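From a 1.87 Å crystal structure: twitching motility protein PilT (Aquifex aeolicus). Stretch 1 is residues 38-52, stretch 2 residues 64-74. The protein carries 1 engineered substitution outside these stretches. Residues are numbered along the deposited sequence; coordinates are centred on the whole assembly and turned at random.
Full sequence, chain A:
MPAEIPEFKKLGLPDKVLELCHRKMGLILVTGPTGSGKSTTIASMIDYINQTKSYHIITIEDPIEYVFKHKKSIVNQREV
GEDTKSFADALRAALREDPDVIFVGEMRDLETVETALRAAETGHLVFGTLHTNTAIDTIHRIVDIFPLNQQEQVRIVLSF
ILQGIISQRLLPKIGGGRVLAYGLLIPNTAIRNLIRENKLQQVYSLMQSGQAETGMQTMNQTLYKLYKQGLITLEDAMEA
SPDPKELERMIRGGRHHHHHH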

# COMPACT_ATOMS: atom_id res chain seq x y z
N LYS A 38 -5.66 1.34 7.18
CA LYS A 38 -4.65 0.65 6.36
C LYS A 38 -4.21 -0.67 6.94
O LYS A 38 -3.94 -1.64 6.21
N SER A 39 -4.14 -0.81 8.25
CA SER A 39 -3.83 -2.11 8.84
C SER A 39 -4.92 -3.12 8.51
O SER A 39 -4.63 -4.29 8.26
N THR A 40 -6.17 -2.70 8.48
CA THR A 40 -7.30 -3.56 8.17
C THR A 40 -7.23 -4.07 6.74
O THR A 40 -7.57 -5.22 6.42
N THR A 41 -6.77 -3.22 5.81
CA THR A 41 -6.61 -3.69 4.43
C THR A 41 -5.51 -4.74 4.35
O THR A 41 -5.71 -5.86 3.90
N ILE A 42 -4.33 -4.37 4.82
CA ILE A 42 -3.21 -5.28 4.96
C ILE A 42 -3.58 -6.63 5.53
O ILE A 42 -3.24 -7.73 5.08
N ALA A 43 -4.36 -6.57 6.62
CA ALA A 43 -4.69 -7.81 7.33
C ALA A 43 -5.65 -8.67 6.52
O ALA A 43 -5.59 -9.91 6.49
N SER A 44 -6.58 -8.02 5.83
CA SER A 44 -7.51 -8.74 4.97
C SER A 44 -6.79 -9.40 3.79
O SER A 44 -7.16 -10.51 3.39
N MSE A 45 -5.79 -8.71 3.24
CA MSE A 45 -5.00 -9.23 2.12
C MSE A 45 -4.07 -10.33 2.58
O MSE A 45 -3.90 -11.38 1.94
N ILE A 46 -3.40 -10.20 3.72
CA ILE A 46 -2.59 -11.32 4.19
C ILE A 46 -3.45 -12.51 4.57
O ILE A 46 -3.15 -13.68 4.34
N ASP A 47 -4.61 -12.25 5.19
CA ASP A 47 -5.44 -13.38 5.59
C ASP A 47 -6.00 -14.14 4.38
O ASP A 47 -6.29 -15.32 4.56
N TYR A 48 -6.11 -13.50 3.23
CA TYR A 48 -6.39 -14.15 1.96
C TYR A 48 -5.29 -15.16 1.66
O TYR A 48 -5.55 -16.31 1.30
N ILE A 49 -4.07 -14.66 1.78
CA ILE A 49 -2.92 -15.52 1.54
C ILE A 49 -3.04 -16.73 2.46
O ILE A 49 -3.07 -17.85 1.95
N ASN A 50 -3.14 -16.47 3.77
CA ASN A 50 -3.34 -17.49 4.79
C ASN A 50 -4.29 -18.60 4.35
O ASN A 50 -4.04 -19.78 4.59
N GLN A 51 -5.40 -18.20 3.73
CA GLN A 51 -6.47 -19.13 3.44
C GLN A 51 -6.24 -19.87 2.13
O GLN A 51 -6.80 -20.93 1.88
N THR A 52 -5.42 -19.27 1.27
CA THR A 52 -5.31 -19.75 -0.10
C THR A 52 -4.01 -20.47 -0.37
O THR A 52 -3.97 -21.46 -1.12
N ILE A 64 0.55 -5.81 17.55
CA ILE A 64 -0.14 -6.53 16.46
C ILE A 64 -1.58 -6.05 16.46
O ILE A 64 -2.23 -5.86 17.50
N GLU A 65 -2.12 -5.80 15.27
CA GLU A 65 -3.43 -5.14 15.35
C GLU A 65 -4.54 -6.14 15.10
O GLU A 65 -5.70 -5.93 15.46
N TYR A 66 -4.17 -7.27 14.50
CA TYR A 66 -5.17 -8.33 14.25
C TYR A 66 -4.44 -9.65 14.38
O TYR A 66 -3.28 -9.74 13.95
N VAL A 67 -5.07 -10.65 14.99
CA VAL A 67 -4.36 -11.93 15.12
C VAL A 67 -4.83 -12.90 14.06
O VAL A 67 -6.02 -13.10 13.78
N PHE A 68 -3.85 -13.55 13.44
CA PHE A 68 -4.24 -14.41 12.31
C PHE A 68 -4.48 -15.84 12.77
O PHE A 68 -3.65 -16.33 13.53
N LYS A 69 -5.58 -16.39 12.30
CA LYS A 69 -6.06 -17.76 12.42
C LYS A 69 -5.05 -18.71 11.80
O LYS A 69 -4.34 -18.32 10.86
N HIS A 70 -4.93 -19.95 12.26
CA HIS A 70 -3.99 -20.81 11.52
C HIS A 70 -4.76 -21.68 10.52
O HIS A 70 -5.33 -22.70 10.90
N LYS A 71 -4.72 -21.24 9.29
CA LYS A 71 -5.39 -21.74 8.10
C LYS A 71 -4.44 -22.54 7.23
O LYS A 71 -3.86 -23.52 7.72
N LYS A 72 -4.24 -22.18 5.97
CA LYS A 72 -3.33 -22.92 5.09
C LYS A 72 -1.87 -22.55 5.27
O LYS A 72 -0.99 -23.37 4.98
N SER A 73 -1.56 -21.32 5.72
CA SER A 73 -0.21 -20.82 5.78
C SER A 73 0.34 -20.88 7.20
O SER A 73 -0.46 -21.13 8.09
N ILE A 74 1.65 -20.68 7.32
CA ILE A 74 2.35 -20.61 8.60
C ILE A 74 2.77 -19.18 8.91
O ILE A 74 3.70 -18.65 8.29

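The contact between residues 38-52 and 64-74 of PilT shows how an irregular segment can be fastened along a helix, with aromatic side chains laid against small and aliphatic residues at one part and backbone carbonyls near the helix's C-terminal part holding the last residues of the irregular segment. The two stretches bury 739 Å² in total, and the backbones draw together along the contact: the CA atoms of Ser39 and Glu65 are 7.2 Å apart, those of Asn50 and Ser73 only 4.7 Å.

The apolar portion depends on Ala43, whose CB points toward the second stretch. Its single methyl meets two rings. CB of Ala43 lies over one face of the Tyr66 ring, 4.1 Å from its centroid, in a CH-pi contact; Tyr66 adopts a t rotamer at chi1. The same CB is 3.9 Å from CZ of Phe68. Phe68, with chi1 in the m well, points toward the helix and gives the most area of any residue in its stretch. Over one face of its ring sits CG2 of Ile46, an m, t rotamer, 4.0 Å from the centroid in a second CH-pi contact. At the ring edge, CE2 of Phe68 comes within 3.2 Å of the carbonyl O of Ala43. CB of Asp47, whose chi1 is t, also approaches CE2 of Phe68, at 3.5 Å. The ring therefore fits against neighbouring turns of the helix. Nearer the start of the helix the packing is sparser, with CB of Ser39 3.7 Å from OE1 of Glu65.

Further along, polar backbone atoms take over. The carbonyl O of Asn50 accepts a hydrogen bond from N of Lys72 at 2.8 Å and a weak one from N of Ser73 at 3.1 Å. One carbonyl thus receives two successive amides of the second stretch, the second of them at poorer geometry. The Asn50 side chain (chi1 t) lies among Phe68, Lys69, Lys71 and Ser73.

Two lysines line the exposed margin: Lys71 through its aliphatic carbons, Lys72 through its chain and its NZ. Lys71, m at chi1 and t at chi2 and chi3, brings CD to 4.0 Å from OD2 of Asp47. Lys72, with chi1 at -143°, passes its CD 3.4 Å from O of Thr52 and donates from NZ to O of Gln51 at 2.5 Å, a short hydrogen bond. Ser73, an m rotamer, also points toward the helix, its OG 3.9 Å from O of Ile49.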

# COMPACT_ATOMS: atom_id res chain seq x y z
CB LYS A 38 -3.48 1.61 6.16
CG LYS A 38 -2.48 1.74 7.28
CD LYS A 38 -1.62 2.97 6.99
CE LYS A 38 -1.33 3.71 8.29
NZ LYS A 38 -0.26 2.97 9.05
CB SER A 39 -3.64 -1.99 10.36
OG SER A 39 -4.80 -2.49 11.00
CB THR A 40 -8.64 -2.83 8.39
OG1 THR A 40 -8.82 -2.57 9.78
CG2 THR A 40 -9.79 -3.71 7.93
CB THR A 41 -6.32 -2.49 3.51
OG1 THR A 41 -7.52 -1.70 3.57
CG2 THR A 41 -6.10 -2.84 2.03
CB ILE A 42 -2.21 -4.56 5.91
CG1 ILE A 42 -1.31 -3.59 5.13
CG2 ILE A 42 -1.45 -5.55 6.75
CD1 ILE A 42 -1.25 -4.04 3.67
CB ALA A 43 -5.21 -7.41 8.70
CB SER A 44 -8.60 -7.82 4.42
OG SER A 44 -9.26 -8.51 3.34
CB MSE A 45 -4.14 -8.16 1.46
CG MSE A 45 -4.85 -7.01 0.80
SE MSE A 45 -3.65 -5.67 0.10
CE MSE A 45 -2.90 -6.91 -1.18
CB ILE A 46 -1.75 -10.86 5.40
CG1 ILE A 46 -0.63 -9.86 5.04
CG2 ILE A 46 -1.18 -12.05 6.16
CD1 ILE A 46 0.02 -9.33 6.31
CB ASP A 47 -6.62 -12.96 6.47
CG ASP A 47 -7.25 -14.17 7.14
OD1 ASP A 47 -8.45 -14.40 6.92
OD2 ASP A 47 -6.53 -14.88 7.87
CB TYR A 48 -6.46 -13.18 0.78
CG TYR A 48 -6.60 -13.84 -0.58
CD1 TYR A 48 -7.76 -14.46 -1.00
CD2 TYR A 48 -5.53 -13.83 -1.47
CE1 TYR A 48 -7.87 -15.07 -2.25
CE2 TYR A 48 -5.63 -14.43 -2.71
CZ TYR A 48 -6.79 -15.05 -3.10
OH TYR A 48 -6.86 -15.63 -4.34
CB ILE A 49 -1.60 -14.77 1.77
CG1 ILE A 49 -1.49 -13.44 1.03
CG2 ILE A 49 -0.44 -15.66 1.40
CD1 ILE A 49 -0.35 -12.55 1.47
CB ASN A 50 -3.92 -16.84 6.05
CG ASN A 50 -3.76 -17.59 7.35
OD1 ASN A 50 -4.37 -17.23 8.36
ND2 ASN A 50 -2.93 -18.63 7.41
CB GLN A 51 -7.82 -18.41 3.32
CG GLN A 51 -8.13 -17.42 4.41
CD GLN A 51 -8.99 -16.26 3.95
OE1 GLN A 51 -8.61 -15.11 4.13
NE2 GLN A 51 -10.14 -16.58 3.35
CB THR A 52 -5.46 -18.54 -1.05
OG1 THR A 52 -6.81 -18.06 -0.89
CG2 THR A 52 -5.26 -18.94 -2.49
CB ILE A 64 0.01 -8.04 16.61
CG1 ILE A 64 -0.95 -8.72 17.58
CG2 ILE A 64 1.46 -8.36 16.98
CD1 ILE A 64 -2.19 -9.26 16.89
CB GLU A 65 -3.44 -3.95 14.37
CG GLU A 65 -2.82 -2.71 15.02
CD GLU A 65 -1.46 -2.36 14.43
OE1 GLU A 65 -1.35 -2.28 13.19
OE2 GLU A 65 -0.49 -2.18 15.20
CB TYR A 66 -5.82 -8.06 12.93
CG TYR A 66 -6.72 -8.88 12.09
CD1 TYR A 66 -7.81 -8.24 11.48
CD2 TYR A 66 -6.57 -10.24 11.85
CE1 TYR A 66 -8.70 -8.93 10.68
CE2 TYR A 66 -7.46 -10.94 11.05
CZ TYR A 66 -8.52 -10.28 10.46
OH TYR A 66 -9.41 -10.95 9.66
CB VAL A 67 -4.49 -12.57 16.51
CG1 VAL A 67 -4.51 -11.50 17.58
CG2 VAL A 67 -5.74 -13.44 16.55
CB PHE A 68 -3.16 -14.36 11.23
CG PHE A 68 -3.21 -13.10 10.38
CD1 PHE A 68 -2.17 -12.20 10.37
CD2 PHE A 68 -4.33 -12.85 9.60
CE1 PHE A 68 -2.25 -11.05 9.60
CE2 PHE A 68 -4.41 -11.72 8.82
CZ PHE A 68 -3.36 -10.82 8.82
CB LYS A 69 -7.41 -17.92 11.70
CG LYS A 69 -8.66 -18.02 12.53
CD LYS A 69 -9.50 -19.24 12.17
CE LYS A 69 -10.98 -19.01 12.43
NZ LYS A 69 -11.65 -20.20 13.04
CB HIS A 70 -3.12 -21.68 12.42
CG HIS A 70 -2.34 -22.69 11.63
ND1 HIS A 70 -2.30 -24.02 11.96
CD2 HIS A 70 -1.58 -22.55 10.52
CE1 HIS A 70 -1.55 -24.66 11.09
NE2 HIS A 70 -1.09 -23.79 10.19
CB LYS A 71 -5.99 -20.55 7.33
CG LYS A 71 -7.15 -19.91 8.10
CD LYS A 71 -7.68 -18.67 7.42
CE LYS A 71 -9.13 -18.36 7.74
NZ LYS A 71 -10.09 -19.40 7.27
CB LYS A 72 -3.73 -22.71 3.62
CG LYS A 72 -3.56 -23.96 2.78
CD LYS A 72 -4.04 -23.85 1.35
CE LYS A 72 -5.47 -24.34 1.18
NZ LYS A 72 -6.44 -23.25 0.92
CB SER A 73 -0.10 -19.36 5.28
OG SER A 73 0.05 -19.28 3.88
CB ILE A 74 3.56 -21.56 8.62
CG1 ILE A 74 4.57 -21.29 9.73
CG2 ILE A 74 4.24 -21.60 7.26
CD1 ILE A 74 5.54 -22.44 9.91